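Thioesterase superfamily protein (Sulfolobus solfataricus, PDB 2GF6) probably hydrolyses fatty acyl-CoA thioesters, as a hotdog-fold thioesterase that binds coenzyme A. Local coordinates at residues W57-E62 with K117-T122; Y30-N35 with D75-L80; E38-E43 with I91-K96. One frame throughout, in Å; residues are numbered along the deposited sequence.

Contact 1 is the ligand-facing, only partly buried one of the three; contacts 2 and 3 lie in the core, where helix 26-45 meets the sheet. Those two share the helix and use neighbouring strands, 76-85 and 90-99, their centres about 11 Å apart; Leu80 N meets Lys96 O at 2.9 Å, probably a hydrogen bond, and Phe33 packs on Phe95. Contact 1, its centre about 24 Å from that of contact 2, is tied to it through Ile60 and Tyr30, which pack together. The chemistry follows the place: rings and aliphatic groups fill the core, while around contact 1 indole, serine, carboxylate and backbone groups hold coenzyme A.

Contact 1: W57-E62 with K117-T122; sequences WFVIAE and KIWKST. With COA (coenzyme A), chain E.
The indoles of Trp57 and Trp119 meet at about a right angle, with CZ3 of Trp119 3.7 Å from CZ3 of Trp57. Trp57 touches the Trp119 ring at its edge, near the plane, and CG1 of Val59 comes to within 4.1 Å of Trp119 CH2. With its benzene side so engaged, Trp119 presents its pyrrole N-H to coenzyme A: NE1 donates to the pantetheine oxygen O9P at 2.7 Å. The indole is thereby held at two parts of its rim, which should limit its rotation. Toward the thiol end of the ligand, Ile60 O accepts from N4P at 2.8 Å; at the opposite end, Glu62 OE1 accepts from the adenine N6A. Ser121 grips one phosphate oxygen twice, since its N and its OG both bond to O5A, the latter at 2.6 Å. Behind this first shell, Lys89 NZ bonds Ser121 OG, and Tyr108 OH together with His64 of the second subunit holds Glu62 OE2. Trp119 and Lys120 both face Asn115 in a G1 beta bulge, where the loop passes into the short strand 120-121. Coenzyme A also bonds Tyr67 O and His68 O of the second subunit, making this an interface site, as in other hotdog-fold thioesterases.

Contact 2: Y30-N35 with D75-L80; sequences YRFFTN and DKLTVL
Phe32 and Leu77 form a buried, wholly apolar helix-on-sheet contact in the hotdog fold, in which the long helix 26-45 lies against the concave face of the antiparallel sheet. The segment 30-35 belongs to that helix, and 75-80 runs from the preceding loop into strand 76-85. Leu77 sends its CD1 methyl over one face of the Phe32 ring, 4.1 Å from the centroid and 18° off the ring normal, a CH-pi contact displaced toward the CE2 and CZ rim. Val79, two residues on along the strand and turned to the helix like Leu77, meets the base of the same side chain, its CG2 lying 4.2 Å from Phe32 CB. Phe32 is therefore touched at both its ring and its stem. Its CG lies anti to the carbonyl carbon (chi1 -52°), which extends the ring toward Leu77. The strand side is backed by strand 90-99, where Val97 packs on Leu77 and Phe95 on Val79. At the edge of the Phe32 ring, in its plane, stands Arg31 NH2; the guanidinium of Arg31 is salt-bridged to Asp11 and Asp17. On the next turn of the helix, Asn35 bonds Tyr16 of the third subunit. Within the segment, Tyr30 O takes two donors from opposite faces of its plane, Thr34 N at 3.0 Å and Thr34 OG1 at 2.6 Å.

Contact 3: E38-E43 with I91-K96; sequences EKFIKE and IKFEFK
Phe40 and Ile41, consecutive residues of helix 26-45, both close on one aromatic side chain of the sheet, Phe93. Just before them, Lys39 takes no part in the contact but braces the helix: its NZ forms a salt bridge with Glu43 OE1 at 3.0 Å, one turn on, meeting that oxygen on the syn side and 29° out of the carboxylate plane. Phe40 follows with its side chain directed at the strand. Its CG stands anti to the backbone N (chi1 167°), bringing CD2 and CE2 each to 4.1 Å from Phe93 CE1, with the two side chains at a slant to one another. Next comes Ile41, whose bent chain brings CD1 to the edge of the Phe93 ring, near its plane and 4.3 Å from CZ. One face of that ring is taken by Ile91 CG2, 3.6 Å above the plane and over its centre, so the strand itself helps to fix the ring's orientation. The backbones stay well apart, 10.4 Å between the CA atoms of Phe40 and Phe93. Around the cluster, Leu81 and Pro83 of strand 76-85 touch both phenylalanines, Val109 and Gln111 of strand 102-115 adjoin Phe93, and Leu132 of helix 126-132 packs on Phe40 and Ile91.

Contact 1: W57-E62 with K117-T122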
loop_
_atom_site.group_PDB
_atom_site.type_symbol
_atom_site.label_atom_id
_atom_site.label_comp_id
_atom_site.label_asym_id
_atom_site.label_seq_id
_atom_site.Cartn_x
_atom_site.Cartn_y
_atom_site.Cartn_z
ATOM N N TRP A 57 8.647 15.590 -15.131
ATOM C CA TRP A 57 8.138 14.362 -14.508
ATOM C C TRP A 57 7.637 13.364 -15.553
ATOM O O TRP A 57 7.273 13.772 -16.644
ATOM C CB TRP A 57 6.948 14.717 -13.637
ATOM C CG TRP A 57 7.258 15.434 -12.342
ATOM C CD1 TRP A 57 8.452 16.003 -11.942
ATOM C CD2 TRP A 57 6.315 15.723 -11.317
ATOM N NE1 TRP A 57 8.298 16.584 -10.712
ATOM C CE2 TRP A 57 6.992 16.421 -10.304
ATOM C CE3 TRP A 57 4.953 15.434 -11.147
ATOM C CZ2 TRP A 57 6.349 16.848 -9.137
ATOM C CZ3 TRP A 57 4.331 15.852 -10.004
ATOM C CH2 TRP A 57 5.026 16.566 -9.015
ATOM N N PHE A 58 7.584 12.074 -15.189
ATOM C CA PHE A 58 6.872 11.054 -15.953
ATOM C C PHE A 58 5.586 10.677 -15.194
ATOM O O PHE A 58 5.615 10.401 -13.984
ATOM C CB PHE A 58 7.753 9.809 -16.163
ATOM C CG PHE A 58 8.871 10.027 -17.145
ATOM C CD1 PHE A 58 8.630 9.957 -18.508
ATOM C CD2 PHE A 58 10.157 10.328 -16.712
ATOM C CE1 PHE A 58 9.657 10.189 -19.422
ATOM C CE2 PHE A 58 11.208 10.565 -17.630
ATOM C CZ PHE A 58 10.957 10.506 -18.976
ATOM N N VAL A 59 4.462 10.691 -15.898
ATOM C CA VAL A 59 3.188 10.286 -15.317
ATOM C C VAL A 59 2.530 9.247 -16.196
ATOM O O VAL A 59 2.566 9.380 -17.416
ATOM C CB VAL A 59 2.212 11.499 -15.058
ATOM C CG1 VAL A 59 2.903 12.582 -14.213
ATOM C CG2 VAL A 59 1.645 12.088 -16.336
ATOM N N ILE A 60 1.901 8.241 -15.564
ATOM C CA ILE A 60 1.224 7.133 -16.260
ATOM C C ILE A 60 -0.097 7.585 -16.905
ATOM O O ILE A 60 -0.952 8.184 -16.248
ATOM C CB ILE A 60 0.935 5.956 -15.279
ATOM C CG1 ILE A 60 2.234 5.426 -14.676
ATOM C CG2 ILE A 60 0.189 4.799 -15.951
ATOM C CD1 ILE A 60 2.040 4.633 -13.418
ATOM N N ALA A 61 -0.233 7.308 -18.200
ATOM C CA ALA A 61 -1.429 7.605 -18.966
ATOM C C ALA A 61 -2.308 6.403 -19.159
ATOM O O ALA A 61 -3.492 6.531 -19.470
ATOM C CB ALA A 61 -1.015 8.114 -20.300
ATOM N N GLU A 62 -1.731 5.211 -19.045
ATOM C CA GLU A 62 -2.495 4.027 -19.346
ATOM C C GLU A 62 -1.752 2.858 -18.801
ATOM O O GLU A 62 -0.523 2.848 -18.859
ATOM C CB GLU A 62 -2.663 3.862 -20.868
ATOM C CG GLU A 62 -3.488 2.621 -21.207
ATOM C CD GLU A 62 -3.783 2.460 -22.665
ATOM O OE1 GLU A 62 -3.537 3.450 -23.407
ATOM O OE2 GLU A 62 -4.256 1.335 -23.039
ATOM N N LYS A 117 4.527 22.046 -13.337
ATOM C CA LYS A 117 4.187 23.407 -12.902
ATOM C C LYS A 117 2.972 23.967 -13.652
ATOM O O LYS A 117 2.213 24.780 -13.100
ATOM C CB LYS A 117 5.370 24.332 -13.121
ATOM C CG LYS A 117 6.502 24.145 -12.138
ATOM C CD LYS A 117 7.745 24.818 -12.638
ATOM C CE LYS A 117 8.805 24.842 -11.592
ATOM N NZ LYS A 117 10.097 25.179 -12.223
ATOM N N ILE A 118 2.831 23.568 -14.919
ATOM C CA ILE A 118 1.642 23.846 -15.716
ATOM C C ILE A 118 0.787 22.602 -15.956
ATOM O O ILE A 118 -0.345 22.704 -16.400
ATOM C CB ILE A 118 2.016 24.460 -17.049
ATOM C CG1 ILE A 118 2.864 23.505 -17.905
ATOM C CG2 ILE A 118 2.783 25.719 -16.783
ATOM C CD1 ILE A 118 2.804 23.794 -19.372
ATOM N N TRP A 119 1.342 21.438 -15.661
ATOM C CA TRP A 119 0.660 20.175 -15.879
ATOM C C TRP A 119 0.218 19.894 -17.354
ATOM O O TRP A 119 -0.891 19.440 -17.613
ATOM C CB TRP A 119 -0.509 20.020 -14.885
ATOM C CG TRP A 119 -0.782 18.568 -14.631
ATOM C CD1 TRP A 119 -1.671 17.809 -15.285
ATOM C CD2 TRP A 119 -0.093 17.690 -13.713
ATOM N NE1 TRP A 119 -1.613 16.505 -14.833
ATOM C CE2 TRP A 119 -0.643 16.409 -13.878
ATOM C CE3 TRP A 119 0.932 17.868 -12.770
ATOM C CZ2 TRP A 119 -0.226 15.316 -13.128
ATOM C CZ3 TRP A 119 1.348 16.766 -12.021
ATOM C CH2 TRP A 119 0.775 15.519 -12.206
ATOM N N LYS A 120 1.121 20.135 -18.303
ATOM C CA LYS A 120 0.917 19.766 -19.715
ATOM C C LYS A 120 2.119 18.933 -20.147
ATOM O O LYS A 120 3.195 19.056 -19.587
ATOM C CB LYS A 120 0.870 20.983 -20.654
ATOM C CG LYS A 120 -0.297 21.970 -20.571
ATOM C CD LYS A 120 -1.592 21.376 -20.037
ATOM C CE LYS A 120 -2.739 22.435 -20.031
ATOM N NZ LYS A 120 -2.283 23.869 -20.197
ATOM N N SER A 121 1.931 18.118 -21.172
ATOM C CA SER A 121 2.966 17.186 -21.596
ATOM C C SER A 121 4.030 18.047 -22.254
ATOM O O SER A 121 3.730 19.166 -22.626
ATOM C CB SER A 121 2.403 16.125 -22.546
ATOM O OG SER A 121 1.893 16.692 -23.736
ATOM N N THR A 122 5.262 17.541 -22.358
ATOM C CA THR A 122 6.371 18.313 -22.886
ATOM C C THR A 122 7.370 17.369 -23.593
ATOM O O THR A 122 7.520 16.234 -23.194
ATOM C CB THR A 122 7.051 19.097 -21.769
ATOM O OG1 THR A 122 7.986 20.020 -22.339
ATOM C CG2 THR A 122 7.802 18.212 -20.882
HETATM N N1A COA E . -1.075 5.978 -25.359
HETATM C C2A COA E . -0.242 6.605 -26.278
HETATM N N3A COA E . -0.196 7.987 -26.339
HETATM C C4A COA E . -0.976 8.699 -25.491
HETATM C C5A COA E . -1.811 8.077 -24.569
HETATM C C6A COA E . -1.860 6.706 -24.496
HETATM N N6A COA E . -2.825 6.137 -23.764
HETATM N N7A COA E . -2.448 9.037 -23.863
HETATM C C8A COA E . -2.025 10.251 -24.303
HETATM N N9A COA E . -1.131 10.040 -25.320
HETATM C C1B COA E . -0.517 11.014 -26.220
HETATM C C2B COA E . -1.485 11.897 -26.961
HETATM O O2B COA E . -1.979 11.289 -28.120
HETATM C C3B COA E . -0.596 13.054 -27.324
HETATM O O3B COA E . 0.074 12.696 -28.527
HETATM P P3B COA E . 0.693 13.756 -29.579
HETATM O O7A COA E . 2.206 13.683 -29.454
HETATM O O8A COA E . 0.239 15.182 -29.345
HETATM O O9A COA E . 0.314 13.281 -30.957
HETATM C C4B COA E . 0.388 13.139 -26.163
HETATM O O4B COA E . 0.276 11.902 -25.483
HETATM C C5B COA E . 0.077 14.248 -25.189
HETATM O O5B COA E . -1.189 14.000 -24.653
HETATM P P1A COA E . -2.303 15.145 -24.516
HETATM O O1A COA E . -3.692 14.610 -24.664
HETATM O O2A COA E . -2.021 16.292 -25.435
HETATM O O3A COA E . -2.137 15.501 -22.961
HETATM P P2A COA E . -1.685 16.861 -22.256
HETATM O O4A COA E . -2.729 17.933 -22.177
HETATM O O5A COA E . -0.373 17.431 -22.721
HETATM O O6A COA E . -1.501 16.278 -20.788
HETATM C CBP COA E . -1.819 14.849 -19.038
HETATM C CCP COA E . -1.459 14.893 -20.508
HETATM C CDP COA E . -2.902 15.909 -18.794
HETATM C CEP COA E . -0.553 15.182 -18.262
HETATM C CAP COA E . -2.386 13.489 -18.675
HETATM O OAP COA E . -3.583 13.221 -19.376
HETATM C C9P COA E . -2.710 13.350 -17.226
HETATM O O9P COA E . -2.487 14.355 -16.265
HETATM N N8P COA E . -3.220 12.190 -16.919
HETATM C C7P COA E . -3.332 11.849 -15.524
HETATM C C6P COA E . -2.354 10.740 -15.253
HETATM C C5P COA E . -2.537 10.200 -13.872
HETATM O O5P COA E . -3.197 10.773 -12.978
HETATM N N4P COA E . -1.923 9.045 -13.748
HETATM C C3P COA E . -2.284 8.177 -12.666
HETATM C C2P COA E . -1.617 6.845 -12.845
HETATM S S1P COA E . -2.021 5.866 -11.449
#

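Contact 2: Y30-N35 with D75-L80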
loop_
_atom_site.group_PDB
_atom_site.type_symbol
_atom_site.label_atom_id
_atom_site.label_comp_id
_atom_site.label_asym_id
_atom_site.label_seq_id
_atom_site.Cartn_x
_atom_site.Cartn_y
_atom_site.Cartn_z
ATOM N N TYR A 30 2.847 -3.347 -9.691
ATOM C CA TYR A 30 3.357 -1.981 -9.810
ATOM C C TYR A 30 4.672 -1.854 -9.092
ATOM O O TYR A 30 5.554 -1.133 -9.533
ATOM C CB TYR A 30 2.343 -1.000 -9.212
ATOM C CG TYR A 30 2.744 0.492 -9.172
ATOM C CD1 TYR A 30 2.578 1.315 -10.281
ATOM C CD2 TYR A 30 3.242 1.067 -8.017
ATOM C CE1 TYR A 30 2.937 2.659 -10.239
ATOM C CE2 TYR A 30 3.612 2.393 -7.968
ATOM C CZ TYR A 30 3.449 3.193 -9.069
ATOM O OH TYR A 30 3.775 4.557 -9.005
ATOM N N ARG A 31 4.811 -2.532 -7.963
ATOM C CA ARG A 31 6.060 -2.479 -7.259
ATOM C C ARG A 31 7.084 -3.046 -8.195
ATOM O O ARG A 31 8.136 -2.505 -8.359
ATOM C CB ARG A 31 6.029 -3.268 -5.936
ATOM C CG ARG A 31 7.305 -3.039 -5.097
ATOM C CD ARG A 31 7.291 -3.660 -3.706
ATOM N NE ARG A 31 7.573 -5.092 -3.700
ATOM C CZ ARG A 31 8.757 -5.664 -3.942
ATOM N NH1 ARG A 31 9.821 -4.959 -4.295
ATOM N NH2 ARG A 31 8.860 -6.986 -3.862
ATOM N N PHE A 32 6.755 -4.155 -8.835
ATOM C CA PHE A 32 7.765 -4.842 -9.622
ATOM C C PHE A 32 8.155 -4.038 -10.867
ATOM O O PHE A 32 9.336 -3.949 -11.184
ATOM C CB PHE A 32 7.289 -6.236 -10.046
ATOM C CG PHE A 32 6.786 -7.082 -8.908
ATOM C CD1 PHE A 32 7.461 -7.136 -7.692
ATOM C CD2 PHE A 32 5.629 -7.834 -9.059
ATOM C CE1 PHE A 32 6.994 -7.941 -6.647
ATOM C CE2 PHE A 32 5.139 -8.606 -8.022
ATOM C CZ PHE A 32 5.831 -8.668 -6.816
ATOM N N PHE A 33 7.170 -3.519 -11.606
ATOM C CA PHE A 33 7.477 -2.923 -12.894
ATOM C C PHE A 33 8.096 -1.521 -12.719
ATOM O O PHE A 33 9.021 -1.143 -13.472
ATOM C CB PHE A 33 6.291 -3.048 -13.886
ATOM C CG PHE A 33 5.076 -2.206 -13.583
ATOM C CD1 PHE A 33 5.144 -0.814 -13.513
ATOM C CD2 PHE A 33 3.826 -2.798 -13.521
ATOM C CE1 PHE A 33 4.000 -0.045 -13.293
ATOM C CE2 PHE A 33 2.676 -2.027 -13.308
ATOM C CZ PHE A 33 2.771 -0.649 -13.202
ATOM N N THR A 34 7.675 -0.812 -11.665
ATOM C CA THR A 34 8.317 0.460 -11.259
ATOM C C THR A 34 9.802 0.265 -10.948
ATOM O O THR A 34 10.647 0.981 -11.449
ATOM C CB THR A 34 7.569 1.082 -10.051
ATOM O OG1 THR A 34 6.199 1.192 -10.407
ATOM C CG2 THR A 34 8.107 2.502 -9.703
ATOM N N ASN A 35 10.125 -0.740 -10.144
ATOM C CA ASN A 35 11.513 -1.069 -9.915
ATOM C C ASN A 35 12.218 -1.379 -11.227
ATOM O O ASN A 35 13.351 -0.951 -11.459
ATOM C CB ASN A 35 11.635 -2.261 -8.971
ATOM C CG ASN A 35 11.245 -1.932 -7.545
ATOM O OD1 ASN A 35 11.286 -0.768 -7.120
ATOM N ND2 ASN A 35 10.867 -2.957 -6.794
ATOM N N ASP A 75 8.342 -16.424 -3.881
ATOM C CA ASP A 75 8.740 -16.713 -5.258
ATOM C C ASP A 75 9.750 -15.669 -5.697
ATOM O O ASP A 75 9.604 -14.503 -5.363
ATOM C CB ASP A 75 7.523 -16.704 -6.187
ATOM C CG ASP A 75 6.660 -17.952 -6.036
ATOM O OD1 ASP A 75 7.080 -18.911 -5.310
ATOM O OD2 ASP A 75 5.574 -17.982 -6.654
ATOM N N LYS A 76 10.794 -16.099 -6.407
ATOM C CA LYS A 76 11.677 -15.165 -7.107
ATOM C C LYS A 76 11.125 -14.903 -8.490
ATOM O O LYS A 76 10.661 -15.828 -9.160
ATOM C CB LYS A 76 13.087 -15.726 -7.269
ATOM C CG LYS A 76 13.863 -15.863 -5.975
ATOM C CD LYS A 76 15.321 -16.341 -6.220
ATOM C CE LYS A 76 15.451 -17.642 -7.066
ATOM N NZ LYS A 76 15.060 -18.897 -6.348
ATOM N N LEU A 77 11.259 -13.661 -8.944
ATOM C CA LEU A 77 10.713 -13.224 -10.224
ATOM C C LEU A 77 11.762 -12.497 -11.051
ATOM O O LEU A 77 12.691 -11.910 -10.519
ATOM C CB LEU A 77 9.534 -12.280 -10.003
ATOM C CG LEU A 77 8.464 -12.762 -9.031
ATOM C CD1 LEU A 77 7.439 -11.707 -8.897
ATOM C CD2 LEU A 77 7.817 -14.060 -9.467
ATOM N N THR A 78 11.608 -12.573 -12.361
ATOM C CA THR A 78 12.450 -11.868 -13.290
ATOM C C THR A 78 11.483 -11.041 -14.118
ATOM O O THR A 78 10.532 -11.565 -14.666
ATOM C CB THR A 78 13.244 -12.871 -14.173
ATOM O OG1 THR A 78 14.206 -13.563 -13.373
ATOM C CG2 THR A 78 13.966 -12.161 -15.315
ATOM N N VAL A 79 11.683 -9.727 -14.140
ATOM C CA VAL A 79 10.928 -8.862 -15.020
ATOM C C VAL A 79 11.817 -8.544 -16.239
ATOM O O VAL A 79 12.987 -8.209 -16.095
ATOM C CB VAL A 79 10.459 -7.559 -14.291
ATOM C CG1 VAL A 79 9.408 -6.824 -15.095
ATOM C CG2 VAL A 79 9.949 -7.880 -12.877
ATOM N N LEU A 80 11.230 -8.693 -17.426
ATOM C CA LEU A 80 11.825 -8.330 -18.708
ATOM C C LEU A 80 11.148 -7.063 -19.232
ATOM O O LEU A 80 9.936 -7.007 -19.339
ATOM C CB LEU A 80 11.656 -9.475 -19.718
ATOM C CG LEU A 80 12.087 -10.871 -19.251
ATOM C CD1 LEU A 80 11.962 -11.895 -20.338
ATOM C CD2 LEU A 80 13.518 -10.860 -18.760
#

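Contact 3: E38-E43 with I91-K96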
loop_
_atom_site.group_PDB
_atom_site.type_symbol
_atom_site.label_atom_id
_atom_site.label_comp_id
_atom_site.label_asym_id
_atom_site.label_seq_id
_atom_site.Cartn_x
_atom_site.Cartn_y
_atom_site.Cartn_z
ATOM N N GLU A 38 12.471 2.002 -13.176
ATOM C CA GLU A 38 13.374 2.870 -12.477
ATOM C C GLU A 38 14.805 2.436 -12.737
ATOM O O GLU A 38 15.641 3.284 -12.999
ATOM C CB GLU A 38 13.089 2.890 -10.979
ATOM C CG GLU A 38 14.029 3.806 -10.219
ATOM C CD GLU A 38 13.622 4.085 -8.780
ATOM O OE1 GLU A 38 12.628 3.517 -8.245
ATOM O OE2 GLU A 38 14.308 4.915 -8.175
ATOM N N LYS A 39 15.089 1.125 -12.674
ATOM C CA LYS A 39 16.477 0.659 -12.847
ATOM C C LYS A 39 16.958 0.916 -14.270
ATOM O O LYS A 39 18.070 1.399 -14.493
ATOM C CB LYS A 39 16.606 -0.836 -12.497
ATOM C CG LYS A 39 18.048 -1.345 -12.498
ATOM C CD LYS A 39 18.162 -2.889 -12.366
ATOM C CE LYS A 39 17.704 -3.622 -13.630
ATOM N NZ LYS A 39 18.805 -3.852 -14.647
ATOM N N PHE A 40 16.102 0.595 -15.237
ATOM C CA PHE A 40 16.402 0.861 -16.632
ATOM C C PHE A 40 16.779 2.325 -16.881
ATOM O O PHE A 40 17.784 2.614 -17.529
ATOM C CB PHE A 40 15.221 0.464 -17.523
ATOM C CG PHE A 40 15.332 0.985 -18.911
ATOM C CD1 PHE A 40 16.157 0.376 -19.822
ATOM C CD2 PHE A 40 14.629 2.118 -19.297
ATOM C CE1 PHE A 40 16.263 0.863 -21.097
ATOM C CE2 PHE A 40 14.730 2.613 -20.574
ATOM C CZ PHE A 40 15.545 1.985 -21.480
ATOM N N ILE A 41 15.951 3.239 -16.386
ATOM C CA ILE A 41 16.184 4.666 -16.623
ATOM C C ILE A 41 17.518 5.091 -16.016
ATOM O O ILE A 41 18.300 5.834 -16.634
ATOM C CB ILE A 41 14.991 5.513 -16.071
ATOM C CG1 ILE A 41 13.758 5.314 -16.956
ATOM C CG2 ILE A 41 15.339 7.009 -16.008
ATOM C CD1 ILE A 41 13.959 5.664 -18.448
ATOM N N LYS A 42 17.808 4.567 -14.825
ATOM C CA LYS A 42 19.034 4.908 -14.131
ATOM C C LYS A 42 20.212 4.476 -14.960
ATOM O O LYS A 42 21.100 5.267 -15.223
ATOM C CB LYS A 42 19.091 4.221 -12.780
ATOM C CG LYS A 42 20.320 4.579 -11.955
ATOM C CD LYS A 42 20.620 3.493 -10.918
ATOM C CE LYS A 42 20.129 3.868 -9.536
ATOM N NZ LYS A 42 21.240 4.498 -8.766
ATOM N N GLU A 43 20.206 3.212 -15.378
ATOM C CA GLU A 43 21.331 2.648 -16.131
ATOM C C GLU A 43 21.445 3.170 -17.584
ATOM O O GLU A 43 22.545 3.362 -18.103
ATOM C CB GLU A 43 21.245 1.118 -16.126
ATOM C CG GLU A 43 21.460 0.518 -14.753
ATOM C CD GLU A 43 21.198 -1.005 -14.663
ATOM O OE1 GLU A 43 20.544 -1.595 -15.560
ATOM O OE2 GLU A 43 21.635 -1.605 -13.648
ATOM N N ILE A 91 6.409 7.037 -23.852
ATOM C CA ILE A 91 7.055 5.724 -23.932
ATOM C C ILE A 91 6.089 4.678 -23.449
ATOM O O ILE A 91 5.374 4.929 -22.503
ATOM C CB ILE A 91 8.260 5.653 -22.992
ATOM C CG1 ILE A 91 9.289 6.711 -23.384
ATOM C CG2 ILE A 91 8.924 4.253 -23.051
ATOM C CD1 ILE A 91 10.345 6.945 -22.323
ATOM N N LYS A 92 6.087 3.513 -24.094
ATOM C CA LYS A 92 5.315 2.375 -23.680
ATOM C C LYS A 92 6.297 1.352 -23.142
ATOM O O LYS A 92 7.107 0.827 -23.887
ATOM C CB LYS A 92 4.574 1.774 -24.858
ATOM C CG LYS A 92 3.796 0.527 -24.567
ATOM C CD LYS A 92 3.077 0.103 -25.836
ATOM C CE LYS A 92 2.166 -1.077 -25.601
ATOM N NZ LYS A 92 1.854 -1.677 -26.914
ATOM N N PHE A 93 6.227 1.106 -21.837
ATOM C CA PHE A 93 7.099 0.182 -21.174
ATOM C C PHE A 93 6.363 -1.126 -21.118
ATOM O O PHE A 93 5.524 -1.295 -20.257
ATOM C CB PHE A 93 7.401 0.678 -19.755
ATOM C CG PHE A 93 8.378 1.818 -19.704
ATOM C CD1 PHE A 93 9.715 1.606 -19.993
ATOM C CD2 PHE A 93 7.970 3.107 -19.357
ATOM C CE1 PHE A 93 10.633 2.647 -19.933
ATOM C CE2 PHE A 93 8.890 4.148 -19.300
ATOM C CZ PHE A 93 10.219 3.919 -19.594
ATOM N N GLU A 94 6.634 -2.009 -22.078
ATOM C CA GLU A 94 6.081 -3.379 -22.107
ATOM C C GLU A 94 6.885 -4.264 -21.159
ATOM O O GLU A 94 8.096 -4.106 -21.070
ATOM C CB GLU A 94 6.176 -3.965 -23.506
ATOM C CG GLU A 94 5.597 -3.106 -24.636
ATOM C CD GLU A 94 5.611 -3.821 -26.012
ATOM O OE1 GLU A 94 6.555 -4.589 -26.323
ATOM O OE2 GLU A 94 4.680 -3.589 -26.807
ATOM N N PHE A 95 6.234 -5.200 -20.467
ATOM C CA PHE A 95 6.942 -6.054 -19.520
ATOM C C PHE A 95 6.368 -7.460 -19.462
ATOM O O PHE A 95 5.187 -7.652 -19.743
ATOM C CB PHE A 95 6.947 -5.438 -18.118
ATOM C CG PHE A 95 5.585 -5.346 -17.482
ATOM C CD1 PHE A 95 5.011 -6.459 -16.855
ATOM C CD2 PHE A 95 4.870 -4.136 -17.475
ATOM C CE1 PHE A 95 3.751 -6.382 -16.258
ATOM C CE2 PHE A 95 3.599 -4.061 -16.873
ATOM C CZ PHE A 95 3.047 -5.195 -16.265
ATOM N N LYS A 96 7.223 -8.421 -19.114
ATOM C CA LYS A 96 6.828 -9.796 -18.835
ATOM C C LYS A 96 7.381 -10.154 -17.485
ATOM O O LYS A 96 8.503 -9.760 -17.158
ATOM C CB LYS A 96 7.414 -10.761 -19.855
ATOM C CG LYS A 96 7.081 -10.430 -21.297
ATOM C CD LYS A 96 7.678 -11.426 -22.276
ATOM C CE LYS A 96 7.105 -11.208 -23.683
ATOM N NZ LYS A 96 7.471 -12.324 -24.598
#